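Local coordinates for D7 protein (Anopheles stephensi, PDB 3NHI) that acts in mosquito saliva by binding and sequestering cysteinyl leukotrienes and thromboxane A2 analogues, so blunting the host's response to blood feeding, at residues A[22-27]-A[45-50]; A[92-97]-A[120-125]; A[102-105]-A[111-114]. One frame throughout, in Å; residues are numbered along the deposited sequence.

How the contacts relate
All three contacts belong to the N-terminal half of this largely helical protein, around the bound hydroxyeicosatetraenoic acid, and they lie at different distances from it. Contact 2 comes nearest, with the side chain of Tyr95 about 4 Å from the ligand; the side chains of Leu112 of contact 3 and His22 of contact 1 stand about 9 and 10 Å away. Helix 109-130 serves both contact 2 and contact 3, whose centres are 15 Å apart, and the turn of contact 3 falls within the chain span that contact 2 brackets. Contacts 1 and 3 touch directly: His49 CD2 reaches Tyr113 CG at 3.4 Å. Contact 1 and contact 2 do not meet, their nearest atoms being about 9 Å apart.

Contact 1 of 3, residues A[22-27]-A[45-50]; sequences HLPSGS and DAITHC
His22 and Cys50 meet where the last residue of helix 8-22 lies against the start of helix 46-58, in the all-helical fold of the odorant-binding protein family to which D7 proteins belong. Cys50 O sits above one face of the imidazole, displaced toward the rim, 3.5 Å from His22 CE1, while Cys50 CB packs against the same carbon at 3.7 Å. Cys50 SG is bonded to Cys109 SG in a disulfide, which joins this helix to helix 109-130.

Ile47 supplies the apolar half. Its CG2 branch touches the backbone of the chain leaving helix 8-22, 3.4 Å from His22 O, and meets Pro24 CD at 4.1 Å, the two side chains crossing at about a right angle. Tyr32 of helix 28-37 packs on both Pro24 and Ile47. Asp45 is the N-cap of helix 46-58: its OD2 accepts a nearly straight bond from Thr48 N at 3.2 Å and a weak one from Ile47 N. Tyr51, which binds thromboxane A2, touches His22. A water completes the join: with CG beside the backbone N (chi1 -61°) and the ring turned by chi2 of -81°, His22 directs ND1 to this water, which lies at the ring edge in the imidazole plane, 2.8 Å from ND1, and donates to Ile47 O.

Contact 2 of 3, residues A[92-97]-A[120-125]; sequences VTEYQK and HNRFVN
Phe123 swings its ring toward residues 92-97 of helix 89-101 with CG beside its own backbone N (chi1 -64°), while Tyr95 holds CG anti to its backbone N (chi1 -175°), and the two side chains slide past each other in opposite directions. The rings are inclined by 30° and barely overlap, so each instead receives a C-H of the other residue on its face. Tyr95 CA stands 3.7 Å from the Phe123 ring centroid, almost on the normal, and Phe123 CB lies over the Tyr95 ring: a reciprocal pair of CH-pi contacts. Phe123 CZ reaches on to Glu94 CB at 3.7 Å.

Arg122 covers the opposite face of the Phe123 ring with its CG, and CZ of that same ring lies over the centre of the guanidinium. The Arg122 charge is linked to Glu94 through water: one molecule donates to Glu94 OE1 and accepts from Arg122 NH2, at 2.7 and 3.2 Å. Glu94 OE2 has its salt bridge with Lys90, and Tyr95 OH is hydrogen-bonded to Tyr116 OH. The axes of segments 92-97 and 120-125 approach to 10.4 Å in an antiparallel helix pair which, through the Tyr95 side chain, about 4 Å from the bound lipid, probably contributes to the pocket wall of an odorant-binding-protein-like domain.

Contact 3 of 3, residues A[102-105]-A[111-114]; sequences ANAK and DLYN
Ala104 and Leu112 make the close apolar part of this contact, with Ala104 CB 3.8 Å from the CD2 branch of Leu112. Leu112 carries CG beside its backbone N (chi1 -60°) and continues extended to one methyl (chi2 -178°), while the other methyl, CD2, turns to the alanine. Phe69 of strand 68-69 also packs on both residues. Beside them Asp111 fits just as closely: its CB rests 3.5 Å from Ala104 O, so an aliphatic carbon of the helix meets a carbonyl of the loop, and its OD2 lies 3.4 Å from Lys105 CB while accepting its hydrogen bond from Ser106 OG.

The segments lie at the connection of an antiparallel helical hairpin, helices 89-101 and 109-130: residues 102-105 belong to the link, and residues 111-114 to the first turns of the second helix. An Asx turn shapes the link, Asn103 OD1 accepting from Lys105 N at 2.9 Å with the donor well above the carbonyl plane.

Elsewhere the fit becomes looser and more polar. The extended lysine leads its amino group away, leaving Lys105 NZ 5.7 Å from Asp111 OD1, a separation at which any attraction is probably modest. The backbones of Asn103 and Asp111 likewise stand apart, and a water spans them by donating to Asn103 O and to Asp111 O, each at 2.7 Å.

Contact 1 of 3, residues A[22-27]-A[45-50]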
# COMPACT_ATOMS: atom_id res chain seq x y z
N HIS A 22 12.90 2.34 2.16
CA HIS A 22 14.27 2.22 1.62
C HIS A 22 14.96 3.50 1.19
O HIS A 22 16.18 3.53 1.10
CB HIS A 22 14.31 1.16 0.51
CG HIS A 22 13.92 -0.19 1.01
ND1 HIS A 22 14.81 -1.01 1.67
CD2 HIS A 22 12.73 -0.82 1.06
CE1 HIS A 22 14.19 -2.11 2.07
NE2 HIS A 22 12.92 -2.01 1.71
N LEU A 23 14.21 4.56 0.91
CA LEU A 23 14.85 5.84 0.63
C LEU A 23 15.68 6.28 1.82
O LEU A 23 15.24 6.18 2.97
CB LEU A 23 13.83 6.92 0.28
CG LEU A 23 13.23 6.90 -1.12
CD1 LEU A 23 12.05 7.86 -1.16
CD2 LEU A 23 14.25 7.26 -2.21
N PRO A 24 16.90 6.77 1.56
CA PRO A 24 17.64 7.37 2.66
C PRO A 24 17.05 8.73 3.03
O PRO A 24 16.33 9.32 2.23
CB PRO A 24 19.05 7.52 2.09
CG PRO A 24 18.89 7.57 0.63
CD PRO A 24 17.66 6.77 0.29
N SER A 25 17.33 9.19 4.24
CA SER A 25 16.95 10.54 4.64
C SER A 25 18.12 11.48 4.39
O SER A 25 19.27 11.04 4.28
CB SER A 25 16.52 10.56 6.11
OG SER A 25 17.46 9.91 6.94
N GLY A 26 17.82 12.77 4.27
CA GLY A 26 18.85 13.77 4.00
C GLY A 26 19.06 14.03 2.53
O GLY A 26 18.17 13.79 1.70
N SER A 27 20.26 14.51 2.20
CA SER A 27 20.62 14.94 0.84
C SER A 27 20.59 13.82 -0.19
O SER A 27 20.32 14.06 -1.37
CB SER A 27 22.00 15.61 0.85
OG SER A 27 23.00 14.74 1.35
N ASP A 45 24.27 -0.46 -4.95
CA ASP A 45 24.62 -0.56 -3.54
C ASP A 45 23.47 -1.16 -2.75
O ASP A 45 22.40 -1.41 -3.32
CB ASP A 45 25.07 0.80 -2.96
CG ASP A 45 23.95 1.85 -2.94
OD1 ASP A 45 24.30 3.05 -2.87
OD2 ASP A 45 22.75 1.52 -2.95
N ALA A 46 23.68 -1.39 -1.45
CA ALA A 46 22.72 -2.08 -0.60
C ALA A 46 21.37 -1.38 -0.47
O ALA A 46 20.35 -2.03 -0.25
CB ALA A 46 23.31 -2.32 0.78
N ILE A 47 21.36 -0.05 -0.60
CA ILE A 47 20.11 0.71 -0.55
C ILE A 47 19.22 0.28 -1.72
O ILE A 47 18.07 -0.11 -1.53
CB ILE A 47 20.36 2.24 -0.53
CG1 ILE A 47 21.07 2.64 0.78
CG2 ILE A 47 19.04 3.02 -0.67
CD1 ILE A 47 21.70 4.02 0.77
N THR A 48 19.77 0.33 -2.93
CA THR A 48 19.05 -0.14 -4.11
C THR A 48 18.77 -1.63 -4.06
O THR A 48 17.67 -2.06 -4.42
CB THR A 48 19.82 0.20 -5.38
OG1 THR A 48 20.06 1.61 -5.41
CG2 THR A 48 19.03 -0.20 -6.63
N HIS A 49 19.73 -2.43 -3.58
CA HIS A 49 19.52 -3.89 -3.53
C HIS A 49 18.26 -4.21 -2.73
O HIS A 49 17.41 -4.98 -3.18
CB HIS A 49 20.70 -4.65 -2.92
CG HIS A 49 22.01 -4.43 -3.60
ND1 HIS A 49 23.21 -4.64 -2.96
CD2 HIS A 49 22.31 -4.01 -4.86
CE1 HIS A 49 24.20 -4.37 -3.79
NE2 HIS A 49 23.69 -3.99 -4.95
N CYS A 50 18.14 -3.62 -1.54
CA CYS A 50 17.00 -3.95 -0.70
C CYS A 50 15.71 -3.30 -1.17
O CYS A 50 14.62 -3.84 -0.96
CB CYS A 50 17.28 -3.66 0.77
SG CYS A 50 18.52 -4.75 1.51
O HOH W 1 17.49 -0.24 1.16

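Contact 2 of 3, residues A[92-97]-A[120-125]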
# COMPACT_ATOMS: atom_id res chain seq x y z
N VAL A 92 5.64 -11.34 -23.02
CA VAL A 92 5.25 -11.85 -21.71
C VAL A 92 5.85 -13.24 -21.45
O VAL A 92 6.40 -13.49 -20.37
CB VAL A 92 3.71 -11.87 -21.57
CG1 VAL A 92 3.28 -12.57 -20.28
CG2 VAL A 92 3.16 -10.44 -21.60
N THR A 93 5.75 -14.13 -22.43
CA THR A 93 6.37 -15.45 -22.35
C THR A 93 7.89 -15.35 -22.16
O THR A 93 8.48 -16.09 -21.36
CB THR A 93 6.02 -16.25 -23.61
OG1 THR A 93 4.65 -16.65 -23.50
CG2 THR A 93 6.91 -17.49 -23.78
N GLU A 94 8.52 -14.43 -22.90
CA GLU A 94 9.96 -14.24 -22.78
C GLU A 94 10.34 -13.75 -21.38
O GLU A 94 11.34 -14.19 -20.82
CB GLU A 94 10.49 -13.30 -23.88
CG GLU A 94 10.45 -13.91 -25.31
CD GLU A 94 10.48 -12.88 -26.44
OE1 GLU A 94 10.32 -11.65 -26.20
OE2 GLU A 94 10.63 -13.31 -27.60
N TYR A 95 9.53 -12.86 -20.81
CA TYR A 95 9.74 -12.35 -19.45
C TYR A 95 9.61 -13.48 -18.43
O TYR A 95 10.47 -13.66 -17.57
CB TYR A 95 8.74 -11.23 -19.20
CG TYR A 95 8.83 -10.45 -17.90
CD1 TYR A 95 10.00 -10.38 -17.14
CD2 TYR A 95 7.71 -9.76 -17.45
CE1 TYR A 95 10.03 -9.62 -15.96
CE2 TYR A 95 7.73 -9.02 -16.28
CZ TYR A 95 8.89 -8.96 -15.54
OH TYR A 95 8.88 -8.21 -14.39
N GLN A 96 8.53 -14.25 -18.54
CA GLN A 96 8.31 -15.44 -17.73
C GLN A 96 9.53 -16.37 -17.78
O GLN A 96 10.02 -16.84 -16.75
CB GLN A 96 7.06 -16.17 -18.22
CG GLN A 96 6.83 -17.54 -17.58
CD GLN A 96 5.77 -18.36 -18.29
OE1 GLN A 96 5.46 -18.12 -19.46
NE2 GLN A 96 5.20 -19.33 -17.59
N LYS A 97 10.03 -16.63 -18.99
CA LYS A 97 11.14 -17.54 -19.17
C LYS A 97 12.44 -17.01 -18.56
O LYS A 97 13.15 -17.75 -17.90
CB LYS A 97 11.30 -17.92 -20.64
CG LYS A 97 10.22 -18.92 -21.07
CD LYS A 97 10.02 -19.01 -22.58
CE LYS A 97 11.19 -19.70 -23.27
NZ LYS A 97 10.83 -19.90 -24.71
N HIS A 120 15.35 -7.21 -15.50
CA HIS A 120 14.91 -5.82 -15.49
C HIS A 120 15.42 -5.05 -16.70
O HIS A 120 14.65 -4.36 -17.38
CB HIS A 120 15.37 -5.14 -14.21
CG HIS A 120 15.02 -3.69 -14.13
ND1 HIS A 120 13.77 -3.25 -13.75
CD2 HIS A 120 15.74 -2.58 -14.41
CE1 HIS A 120 13.75 -1.93 -13.78
NE2 HIS A 120 14.93 -1.50 -14.18
N ASN A 121 16.71 -5.18 -16.99
CA ASN A 121 17.27 -4.42 -18.10
C ASN A 121 16.67 -4.80 -19.45
O ASN A 121 16.52 -3.95 -20.33
CB ASN A 121 18.80 -4.49 -18.11
CG ASN A 121 19.43 -3.61 -17.04
OD1 ASN A 121 18.95 -2.51 -16.75
ND2 ASN A 121 20.50 -4.09 -16.44
N ARG A 122 16.29 -6.07 -19.59
CA ARG A 122 15.65 -6.56 -20.81
C ARG A 122 14.16 -6.20 -20.90
O ARG A 122 13.67 -5.84 -21.98
CB ARG A 122 15.84 -8.08 -20.93
CG ARG A 122 15.31 -8.64 -22.24
CD ARG A 122 15.79 -10.05 -22.50
NE ARG A 122 15.08 -10.60 -23.65
CZ ARG A 122 14.82 -11.89 -23.85
NH1 ARG A 122 15.21 -12.80 -22.98
NH2 ARG A 122 14.13 -12.25 -24.93
N PHE A 123 13.45 -6.29 -19.77
CA PHE A 123 11.99 -6.22 -19.79
C PHE A 123 11.40 -5.06 -19.01
O PHE A 123 10.22 -5.09 -18.68
CB PHE A 123 11.40 -7.54 -19.26
CG PHE A 123 11.71 -8.72 -20.12
CD1 PHE A 123 11.08 -8.89 -21.35
CD2 PHE A 123 12.66 -9.66 -19.71
CE1 PHE A 123 11.39 -9.99 -22.15
CE2 PHE A 123 12.96 -10.76 -20.51
CZ PHE A 123 12.33 -10.93 -21.73
N VAL A 124 12.20 -4.03 -18.72
CA VAL A 124 11.68 -2.94 -17.90
C VAL A 124 10.38 -2.33 -18.43
O VAL A 124 9.42 -2.18 -17.68
CB VAL A 124 12.75 -1.84 -17.61
CG1 VAL A 124 13.36 -1.26 -18.90
CG2 VAL A 124 12.15 -0.74 -16.74
N ASN A 125 10.31 -2.03 -19.72
CA ASN A 125 9.10 -1.42 -20.26
C ASN A 125 7.88 -2.33 -20.15
O ASN A 125 6.81 -1.89 -19.71
CB ASN A 125 9.32 -0.94 -21.68
CG ASN A 125 10.30 0.20 -21.74
OD1 ASN A 125 10.35 1.04 -20.84
ND2 ASN A 125 11.10 0.24 -22.80
O HOH W 2 13.44 -15.18 -22.29
O HOH W 3 12.31 -9.86 -26.03

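Contact 3 of 3, residues A[102-105]-A[111-114]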
# COMPACT_ATOMS: atom_id res chain seq x y z
N ALA A 102 16.24 -17.38 -13.48
CA ALA A 102 16.88 -16.59 -12.43
C ALA A 102 17.10 -17.42 -11.17
O ALA A 102 16.22 -18.20 -10.76
CB ALA A 102 16.06 -15.35 -12.13
N ASN A 103 18.25 -17.23 -10.54
CA ASN A 103 18.65 -17.97 -9.34
C ASN A 103 18.61 -17.06 -8.12
O ASN A 103 19.43 -16.15 -7.99
CB ASN A 103 20.06 -18.55 -9.53
CG ASN A 103 20.48 -19.49 -8.40
OD1 ASN A 103 19.80 -19.63 -7.38
ND2 ASN A 103 21.61 -20.15 -8.60
N ALA A 104 17.64 -17.30 -7.25
CA ALA A 104 17.45 -16.50 -6.03
C ALA A 104 18.58 -16.69 -5.03
O ALA A 104 18.81 -15.82 -4.19
CB ALA A 104 16.12 -16.81 -5.39
N LYS A 105 19.28 -17.82 -5.14
CA LYS A 105 20.37 -18.15 -4.21
C LYS A 105 19.90 -18.01 -2.75
O LYS A 105 18.92 -18.66 -2.36
CB LYS A 105 21.65 -17.36 -4.54
CG LYS A 105 22.24 -17.71 -5.90
CD LYS A 105 23.58 -17.05 -6.15
CE LYS A 105 24.12 -17.48 -7.50
NZ LYS A 105 25.42 -16.83 -7.83
N ASP A 111 21.51 -10.86 -3.62
CA ASP A 111 21.30 -12.04 -4.45
C ASP A 111 20.10 -11.84 -5.38
O ASP A 111 20.17 -12.16 -6.57
CB ASP A 111 21.13 -13.32 -3.61
CG ASP A 111 22.46 -13.91 -3.16
OD1 ASP A 111 23.52 -13.46 -3.65
OD2 ASP A 111 22.44 -14.84 -2.33
N LEU A 112 19.02 -11.26 -4.85
CA LEU A 112 17.85 -11.00 -5.69
C LEU A 112 18.11 -9.89 -6.70
O LEU A 112 17.72 -10.01 -7.85
CB LEU A 112 16.62 -10.70 -4.82
CG LEU A 112 16.20 -11.83 -3.88
CD1 LEU A 112 14.97 -11.41 -3.14
CD2 LEU A 112 15.95 -13.14 -4.63
N TYR A 113 18.78 -8.83 -6.28
CA TYR A 113 19.20 -7.77 -7.20
C TYR A 113 20.05 -8.31 -8.34
O TYR A 113 19.77 -8.02 -9.51
CB TYR A 113 19.95 -6.69 -6.43
CG TYR A 113 20.52 -5.57 -7.29
CD1 TYR A 113 19.78 -4.42 -7.53
CD2 TYR A 113 21.81 -5.67 -7.84
CE1 TYR A 113 20.30 -3.37 -8.29
CE2 TYR A 113 22.34 -4.63 -8.60
CZ TYR A 113 21.58 -3.48 -8.82
OH TYR A 113 22.09 -2.46 -9.58
N ASN A 114 21.07 -9.10 -8.01
CA ASN A 114 21.96 -9.63 -9.04
C ASN A 114 21.21 -10.53 -10.02
O ASN A 114 21.45 -10.48 -11.22
CB ASN A 114 23.14 -10.39 -8.42
CG ASN A 114 24.16 -9.46 -7.77
OD1 ASN A 114 24.23 -8.27 -8.07
ND2 ASN A 114 24.98 -10.03 -6.89
O HOH W 4 21.45 -14.41 -7.32